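Local atomic coordinates of glycosyl transferase (Staphylococcus aureus, PDB entry 5U02), a protein that belongs to the glycosyltransferases and, in this portion, joins a helical linker domain to two C-terminal domains built mainly of beta strands. Residues A[162-165]-A[166-169]; A[237-240]-A[241-245]; A[273-276]-A[277-280]. One frame throughout, in Å; residues are numbered along the deposited sequence.

Contact 1: residues A[162-165]-A[166-169]; sequences IGEG and HYDV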
ATOM      1  N   ILE A 162      -3.717  -0.276 -20.664  1.00 53.36           N
ATOM      2  CA  ILE A 162      -3.967  -1.388 -19.756  1.00 53.87           C
ATOM      3  C   ILE A 162      -4.919  -0.928 -18.663  1.00 53.44           C
ATOM      4  O   ILE A 162      -4.750   0.157 -18.092  1.00 53.35           O
ATOM      5  CB  ILE A 162      -2.663  -1.961 -19.166  1.00 54.35           C
ATOM      6  CG1 ILE A 162      -2.978  -3.019 -18.099  1.00 58.48           C
ATOM      7  CG2 ILE A 162      -1.793  -0.856 -18.628  1.00 50.62           C
ATOM      8  CD1 ILE A 162      -1.785  -3.828 -17.618  1.00 60.57           C
ATOM      9  N   GLY A 163      -5.924  -1.756 -18.385  1.00 50.48           N
ATOM     10  CA  GLY A 163      -6.979  -1.393 -17.469  1.00 47.81           C
ATOM     11  C   GLY A 163      -6.545  -1.391 -16.016  1.00 46.22           C
ATOM     12  O   GLY A 163      -5.499  -1.915 -15.627  1.00 42.81           O
ATOM     13  N   GLU A 164      -7.401  -0.773 -15.205  1.00 50.54           N
ATOM     14  CA  GLU A 164      -7.169  -0.641 -13.774  1.00 50.59           C
ATOM     15  C   GLU A 164      -6.935  -2.003 -13.128  1.00 53.33           C
ATOM     16  O   GLU A 164      -7.549  -3.004 -13.507  1.00 55.19           O
ATOM     17  CB  GLU A 164      -8.375   0.048 -13.131  1.00 48.72           C
ATOM     18  CG  GLU A 164      -8.100   0.814 -11.845  1.00 50.45           C
ATOM     19  CD  GLU A 164      -7.858  -0.088 -10.653  1.00 53.74           C
ATOM     20  OE1 GLU A 164      -7.094   0.315  -9.750  1.00 50.88           O
ATOM     21  OE2 GLU A 164      -8.423  -1.203 -10.626  1.00 58.88           O
ATOM     22  N   GLY A 165      -6.031  -2.037 -12.150  1.00 55.32           N
ATOM     23  CA  GLY A 165      -5.845  -3.193 -11.304  1.00 57.58           C
ATOM     24  C   GLY A 165      -4.624  -4.036 -11.612  1.00 54.40           C
ATOM     25  O   GLY A 165      -4.176  -4.785 -10.737  1.00 56.81           O
ATOM     26  N   HIS A 166      -4.079  -3.948 -12.821  1.00 49.70           N
ATOM     27  CA  HIS A 166      -2.947  -4.776 -13.208  1.00 53.41           C
ATOM     28  C   HIS A 166      -1.618  -4.043 -13.091  1.00 51.32           C
ATOM     29  O   HIS A 166      -0.573  -4.618 -13.411  1.00 54.94           O
ATOM     30  CB  HIS A 166      -3.151  -5.304 -14.628  1.00 59.47           C
ATOM     31  CG  HIS A 166      -4.448  -6.029 -14.811  1.00 64.61           C
ATOM     32  ND1 HIS A 166      -4.696  -7.258 -14.238  1.00 65.46           N
ATOM     33  CD2 HIS A 166      -5.574  -5.693 -15.485  1.00 67.40           C
ATOM     34  CE1 HIS A 166      -5.918  -7.650 -14.554  1.00 67.43           C
ATOM     35  NE2 HIS A 166      -6.471  -6.721 -15.312  1.00 68.73           N
ATOM     36  N   TYR A 167      -1.634  -2.793 -12.636  1.00 45.66           N
ATOM     37  CA  TYR A 167      -0.421  -2.016 -12.435  1.00 40.77           C
ATOM     38  C   TYR A 167      -0.486  -1.351 -11.070  1.00 39.78           C
ATOM     39  O   TYR A 167      -1.552  -1.240 -10.462  1.00 44.15           O
ATOM     40  CB  TYR A 167      -0.238  -0.963 -13.538  1.00 35.88           C
ATOM     41  CG  TYR A 167      -1.439  -0.063 -13.718  1.00 36.66           C
ATOM     42  CD1 TYR A 167      -1.511   1.161 -13.072  1.00 37.22           C
ATOM     43  CD2 TYR A 167      -2.505  -0.439 -14.529  1.00 39.72           C
ATOM     44  CE1 TYR A 167      -2.607   1.989 -13.226  1.00 37.15           C
ATOM     45  CE2 TYR A 167      -3.606   0.385 -14.692  1.00 39.83           C
ATOM     46  CZ  TYR A 167      -3.651   1.597 -14.037  1.00 37.88           C
ATOM     47  OH  TYR A 167      -4.742   2.421 -14.190  1.00 37.18           O
ATOM     48  N   ASP A 168       0.671  -0.913 -10.587  1.00 39.07           N
ATOM     49  CA  ASP A 168       0.765  -0.151  -9.352  1.00 37.73           C
ATOM     50  C   ASP A 168       1.242   1.259  -9.665  1.00 36.47           C
ATOM     51  O   ASP A 168       1.957   1.486 -10.647  1.00 35.83           O
ATOM     52  CB  ASP A 168       1.722  -0.809  -8.352  1.00 42.52           C
ATOM     53  CG  ASP A 168       1.311  -2.222  -7.987  1.00 47.97           C
ATOM     54  OD1 ASP A 168       0.125  -2.569  -8.164  1.00 51.45           O
ATOM     55  OD2 ASP A 168       2.179  -2.985  -7.516  1.00 49.03           O
ATOM     56  N   VAL A 169       0.838   2.210  -8.826  1.00 33.60           N
ATOM     57  CA  VAL A 169       1.230   3.604  -8.978  1.00 32.51           C
ATOM     58  C   VAL A 169       1.691   4.135  -7.629  1.00 33.06           C
ATOM     59  O   VAL A 169       1.142   3.772  -6.582  1.00 38.92           O
ATOM     60  CB  VAL A 169       0.090   4.479  -9.553  1.00 35.78           C
ATOM     61  CG1 VAL A 169      -0.445   3.887 -10.853  1.00 39.56           C
ATOM     62  CG2 VAL A 169      -1.029   4.659  -8.548  1.00 32.77           C
TER

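Contact 2: residues A[237-240]-A[241-245]; sequences YAYT and AETSA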
ATOM      1  N   TYR A 237      -4.838  25.586 -11.628  1.00 29.69           N
ATOM      2  CA  TYR A 237      -4.272  25.619 -10.285  1.00 24.58           C
ATOM      3  C   TYR A 237      -5.090  26.551  -9.401  1.00 27.06           C
ATOM      4  O   TYR A 237      -5.403  27.682  -9.791  1.00 27.07           O
ATOM      5  CB  TYR A 237      -2.815  26.068 -10.353  1.00 24.82           C
ATOM      6  CG  TYR A 237      -2.059  26.036  -9.038  1.00 27.04           C
ATOM      7  CD1 TYR A 237      -1.850  24.839  -8.358  1.00 23.00           C
ATOM      8  CD2 TYR A 237      -1.518  27.197  -8.501  1.00 25.45           C
ATOM      9  CE1 TYR A 237      -1.143  24.809  -7.170  1.00 23.69           C
ATOM     10  CE2 TYR A 237      -0.806  27.172  -7.316  1.00 23.26           C
ATOM     11  CZ  TYR A 237      -0.623  25.980  -6.656  1.00 23.88           C
ATOM     12  OH  TYR A 237       0.081  25.963  -5.477  1.00 23.71           O
ATOM     13  N   ALA A 238      -5.445  26.069  -8.209  1.00 27.35           N
ATOM     14  CA  ALA A 238      -6.481  26.710  -7.409  1.00 31.49           C
ATOM     15  C   ALA A 238      -5.980  27.882  -6.574  1.00 33.47           C
ATOM     16  O   ALA A 238      -6.799  28.560  -5.948  1.00 36.17           O
ATOM     17  CB  ALA A 238      -7.140  25.674  -6.494  1.00 31.27           C
ATOM     18  N   TYR A 239      -4.676  28.145  -6.547  1.00 27.14           N
ATOM     19  CA  TYR A 239      -4.115  29.202  -5.720  1.00 25.03           C
ATOM     20  C   TYR A 239      -3.372  30.219  -6.576  1.00 28.22           C
ATOM     21  O   TYR A 239      -2.925  29.925  -7.688  1.00 26.97           O
ATOM     22  CB  TYR A 239      -3.157  28.631  -4.665  1.00 23.59           C
ATOM     23  CG  TYR A 239      -3.743  27.500  -3.856  1.00 26.22           C
ATOM     24  CD1 TYR A 239      -4.486  27.750  -2.713  1.00 23.91           C
ATOM     25  CD2 TYR A 239      -3.560  26.180  -4.242  1.00 29.06           C
ATOM     26  CE1 TYR A 239      -5.032  26.718  -1.974  1.00 24.86           C
ATOM     27  CE2 TYR A 239      -4.103  25.142  -3.510  1.00 30.90           C
ATOM     28  CZ  TYR A 239      -4.833  25.417  -2.376  1.00 27.31           C
ATOM     29  OH  TYR A 239      -5.371  24.384  -1.647  1.00 32.10           O
ATOM     30  N   THR A 240      -3.249  31.432  -6.036  1.00 25.90           N
ATOM     31  CA  THR A 240      -2.321  32.408  -6.590  1.00 28.25           C
ATOM     32  C   THR A 240      -0.900  31.859  -6.529  1.00 30.12           C
ATOM     33  O   THR A 240      -0.530  31.139  -5.595  1.00 27.08           O
ATOM     34  CB  THR A 240      -2.406  33.724  -5.810  1.00 33.12           C
ATOM     35  OG1 THR A 240      -3.769  34.169  -5.767  1.00 35.29           O
ATOM     36  CG2 THR A 240      -1.546  34.799  -6.459  1.00 33.17           C
ATOM     37  N   ALA A 241      -0.103  32.197  -7.542  1.00 28.66           N
ATOM     38  CA  ALA A 241       1.282  31.748  -7.579  1.00 25.38           C
ATOM     39  C   ALA A 241       2.012  32.154  -6.306  1.00 27.44           C
ATOM     40  O   ALA A 241       1.725  33.197  -5.712  1.00 33.56           O
ATOM     41  CB  ALA A 241       1.993  32.325  -8.805  1.00 25.19           C
ATOM     42  N   GLU A 242       2.937  31.296  -5.874  1.00 23.31           N
ATOM     43  CA  GLU A 242       3.782  31.439  -4.693  1.00 23.16           C
ATOM     44  C   GLU A 242       3.039  31.196  -3.377  1.00 22.76           C
ATOM     45  O   GLU A 242       3.661  31.292  -2.311  1.00 23.85           O
ATOM     46  CB  GLU A 242       4.487  32.805  -4.644  1.00 29.85           C
ATOM     47  CG  GLU A 242       5.418  33.048  -5.831  1.00 33.27           C
ATOM     48  CD  GLU A 242       6.569  32.050  -5.889  1.00 35.42           C
ATOM     49  OE1 GLU A 242       7.064  31.643  -4.818  1.00 30.52           O
ATOM     50  OE2 GLU A 242       6.971  31.661  -7.005  1.00 39.58           O
ATOM     51  N   THR A 243       1.749  30.859  -3.409  1.00 18.33           N
ATOM     52  CA  THR A 243       1.058  30.429  -2.198  1.00 20.72           C
ATOM     53  C   THR A 243       1.795  29.249  -1.568  1.00 22.65           C
ATOM     54  O   THR A 243       2.153  28.288  -2.256  1.00 21.14           O
ATOM     55  CB  THR A 243      -0.390  30.045  -2.524  1.00 22.54           C
ATOM     56  OG1 THR A 243      -1.113  31.209  -2.935  1.00 21.59           O
ATOM     57  CG2 THR A 243      -1.080  29.438  -1.309  1.00 18.02           C
ATOM     58  N   SER A 244       2.025  29.325  -0.256  1.00 20.35           N
ATOM     59  CA  SER A 244       2.935  28.424   0.437  1.00 21.24           C
ATOM     60  C   SER A 244       2.278  27.816   1.667  1.00 26.92           C
ATOM     61  O   SER A 244       1.192  28.215   2.093  1.00 29.86           O
ATOM     62  CB  SER A 244       4.219  29.150   0.870  1.00 20.25           C
ATOM     63  OG  SER A 244       4.924  29.652  -0.241  1.00 22.34           O
ATOM     64  N   ALA A 245       2.983  26.848   2.244  1.00 26.73           N
ATOM     65  CA  ALA A 245       2.622  26.213   3.500  1.00 22.12           C
ATOM     66  C   ALA A 245       3.765  26.390   4.491  1.00 24.46           C
ATOM     67  O   ALA A 245       4.938  26.236   4.132  1.00 26.28           O
ATOM     68  CB  ALA A 245       2.333  24.723   3.299  1.00 18.16           C
TER
HETATM   69  O   HOH W   1       1.717  28.054  -5.076  1.00 20.46           O

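Contact 3: residues A[273-276]-A[277-280]; sequences AITL and TDSI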
ATOM      1  N   ALA A 273      14.283  28.081   3.794  1.00 27.83           N
ATOM      2  CA  ALA A 273      14.141  28.695   5.106  1.00 28.30           C
ATOM      3  C   ALA A 273      13.503  30.076   5.006  1.00 28.47           C
ATOM      4  O   ALA A 273      13.610  30.765   3.989  1.00 32.06           O
ATOM      5  CB  ALA A 273      15.504  28.811   5.791  1.00 27.54           C
ATOM      6  N   ILE A 274      12.830  30.477   6.084  1.00 29.58           N
ATOM      7  CA  ILE A 274      12.269  31.815   6.218  1.00 27.15           C
ATOM      8  C   ILE A 274      12.515  32.298   7.640  1.00 29.07           C
ATOM      9  O   ILE A 274      12.885  31.529   8.531  1.00 27.85           O
ATOM     10  CB  ILE A 274      10.756  31.871   5.909  1.00 27.31           C
ATOM     11  CG1 ILE A 274       9.973  31.031   6.918  1.00 21.36           C
ATOM     12  CG2 ILE A 274      10.459  31.418   4.483  1.00 28.42           C
ATOM     13  CD1 ILE A 274       8.486  31.179   6.792  1.00 17.80           C
ATOM     14  N   THR A 275      12.307  33.595   7.837  1.00 29.69           N
ATOM     15  CA  THR A 275      12.213  34.198   9.160  1.00 24.66           C
ATOM     16  C   THR A 275      10.748  34.556   9.381  1.00 24.99           C
ATOM     17  O   THR A 275      10.196  35.387   8.651  1.00 28.05           O
ATOM     18  CB  THR A 275      13.104  35.435   9.270  1.00 26.89           C
ATOM     19  OG1 THR A 275      14.481  35.036   9.192  1.00 25.55           O
ATOM     20  CG2 THR A 275      12.865  36.144  10.599  1.00 25.40           C
ATOM     21  N   LEU A 276      10.119  33.912  10.366  1.00 26.18           N
ATOM     22  CA  LEU A 276       8.666  33.983  10.501  1.00 29.33           C
ATOM     23  C   LEU A 276       8.173  35.424  10.559  1.00 29.04           C
ATOM     24  O   LEU A 276       7.211  35.792   9.874  1.00 26.62           O
ATOM     25  CB  LEU A 276       8.225  33.210  11.745  1.00 31.91           C
ATOM     26  CG  LEU A 276       6.719  33.089  11.980  1.00 31.97           C
ATOM     27  CD1 LEU A 276       6.045  32.406  10.805  1.00 27.76           C
ATOM     28  CD2 LEU A 276       6.443  32.333  13.268  1.00 30.79           C
ATOM     29  N   THR A 277       8.834  36.264  11.353  1.00 29.23           N
ATOM     30  CA  THR A 277       8.344  37.625  11.514  1.00 38.79           C
ATOM     31  C   THR A 277       8.609  38.491  10.284  1.00 40.46           C
ATOM     32  O   THR A 277       7.986  39.549  10.148  1.00 39.50           O
ATOM     33  CB  THR A 277       8.946  38.246  12.780  1.00 41.46           C
ATOM     34  OG1 THR A 277       8.236  39.447  13.113  1.00 49.99           O
ATOM     35  CG2 THR A 277      10.433  38.537  12.611  1.00 36.28           C
ATOM     36  N   ASP A 278       9.491  38.058   9.376  1.00 37.64           N
ATOM     37  CA  ASP A 278       9.658  38.742   8.096  1.00 32.71           C
ATOM     38  C   ASP A 278       8.618  38.330   7.063  1.00 32.78           C
ATOM     39  O   ASP A 278       8.402  39.067   6.096  1.00 35.66           O
ATOM     40  CB  ASP A 278      11.053  38.474   7.522  1.00 32.20           C
ATOM     41  CG  ASP A 278      12.123  39.303   8.190  1.00 35.17           C
ATOM     42  OD1 ASP A 278      11.763  40.268   8.895  1.00 36.49           O
ATOM     43  OD2 ASP A 278      13.318  38.997   8.009  1.00 35.75           O
ATOM     44  N   SER A 279       7.977  37.174   7.235  1.00 28.96           N
ATOM     45  CA  SER A 279       7.072  36.643   6.224  1.00 24.22           C
ATOM     46  C   SER A 279       5.608  36.716   6.612  1.00 26.16           C
ATOM     47  O   SER A 279       4.756  36.829   5.731  1.00 26.75           O
ATOM     48  CB  SER A 279       7.418  35.182   5.916  1.00 21.26           C
ATOM     49  OG  SER A 279       8.744  35.061   5.450  1.00 27.15           O
ATOM     50  N   ILE A 280       5.298  36.639   7.902  1.00 30.98           N
ATOM     51  CA  ILE A 280       3.924  36.550   8.380  1.00 28.72           C
ATOM     52  C   ILE A 280       3.780  37.470   9.579  1.00 28.04           C
ATOM     53  O   ILE A 280       4.577  37.399  10.521  1.00 29.11           O
ATOM     54  CB  ILE A 280       3.545  35.102   8.752  1.00 28.63           C
ATOM     55  CG1 ILE A 280       3.602  34.203   7.510  1.00 26.14           C
ATOM     56  CG2 ILE A 280       2.167  35.052   9.393  1.00 27.76           C
ATOM     57  CD1 ILE A 280       3.350  32.749   7.794  1.00 25.52           C
TER
HETATM   58  O   HOH W   2      11.895  35.091   5.458  1.00 25.32           O

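Contact 1: residues A[162-165]-A[166-169]
His166 meets Ile162 through its CB, which lies 3.6 Å from Ile162 CD1 at the end of the aliphatic branch. His166 also completes a type II beta turn that starts at Gly163. The third position of this turn falls to Gly165, with a positive phi (104°) that suits glycine, which has no CB to press on the carbonyl O of Glu164. Gly163 O and His166 N stay 3.7 Å apart, and no hydrogen bond joins them. Tyr167 follows. Its CG sits between the backbone N and the carbonyl carbon (chi1 53°), a torsion that brings the ring back alongside the turn. Gly163 O then lies at the ring edge, near its plane, 3.1 Å from Tyr167 CE2, while Ile162 CG2 packs 4.2 Å from Tyr167 CD2. The phenol OH is hydrogen-bonded to Tyr194 and to Lys192, which also holds Ile162 O. Asp168 opens strand 168-175, and Val169 puts CG1 at the Tyr167 ring edge, in its plane. Glu164 OE1 forms a salt bridge with Arg170 of the second subunit. Because aromatic C-H groups are slightly positive, the ring edge probably offers Gly163 O a weak electrostatic attraction.

Contact 2: residues A[237-240]-A[241-245]
Tyr239 and Thr243 cross their side chains at about a right angle beside a type II beta turn running from Thr240 to Thr243, in the loop that leads to strand 245-249. Thr243 CB approaches Tyr239 CB to 3.8 Å, and the Thr243 methyl CG2 lies 4.1 Å from Tyr239 CD1. The other branch of Thr243 serves the turn itself. With OG1 anti to the carbonyl carbon and beside its own N (chi1 -66°), the hydroxyl and the amide point to the same acceptor: Thr243 OG1 donates to Thr240 O at 2.7 Å and Thr243 N donates to it at 3.2 Å. Both come from the same face of the Thr240 carbonyl plane, each tilted by a little under 30°, so one oxygen receives two bonds from one residue. Threonine suits this place because it supplies a donor to the turn and a methyl to the tyrosine.

The Thr240 hydroxyl OG1 is hydrogen-bonded to Glu324. Glu242, at the third position of the turn, has a positive phi (75°) and directs its carboxylate to Arg297, with an imidazole molecule close by. The ring of Tyr239 carries its OH to the backbone N of Phe146, on strand 138-146. Tyr237 is turned differently: one face of its ring lies under Tyr239 N, near the rim, and its hydroxyl reaches the turn through a water. That water accepts from Tyr237 OH at 2.7 Å and donates to Thr243 O at 2.9 Å.

Contact 3: residues A[273-276]-A[277-280]
The single-turn helix 276-279 is preceded by the N-cap residue Thr275, whose carbonyl O accepts Asp278 N at 2.9 Å and, weakly, Ser279 N. The Thr275 side chain makes no capping bond; its CG2 lies beside the methyl of Thr277, pointing the same way, and its CB is 3.8 Å from Asp278 OD2. Leu276 O takes two donors: Ile280 N at 2.9 Å, four residues on as in an alpha helix and almost in line with the C=O bond (170°), and Ser279 N at 3.1 Å, well above the carbonyl plane. This short turn links strand 267-274 to strand 280-285, and so connects two beta sheets of the C-terminal region, whose domains probably share the E-set type of fold. Apolar side chains suit the side of the turn that meets neighbouring strands and loops: Leu276 CD1 meets Ile280 CD1 at 4.1 Å, Leu276 also touches Phe253 and Leu246, and Ile280 touches Tyr299. Serine fits at 279, being small and polar. Ser279 OG lies anti to the carbonyl carbon (chi1 -59°), 3.8 Å from Ile274 CB, and shares a water that accepts from Thr275 N at 2.8 Å and is hydrogen-bonded to Ser279 OG at 3.2 Å.

Overall arrangement
From the N terminus, contact 1 comes first, in the loop that brings strand 150-159 round into strand 168-175. Contact 2 lies in the long connection from strand 224-229 to strand 245-249, and contact 3 closes the short passage from strand 267-274 to strand 280-285. The three follow one another in series; none nests within or crosses another. Contacts 1 and 3 reach the same large antiparallel sheet, and contact 3 passes from it to the sheet beginning with strand 280-285. Contacts 1 and 2 lie on opposite sides of the chain's centre, and contact 1 alone of the three touches another subunit. Contacts 2 and 3 are neighbours, with nearest atoms about 7 Å apart, and Tyr299 touches both.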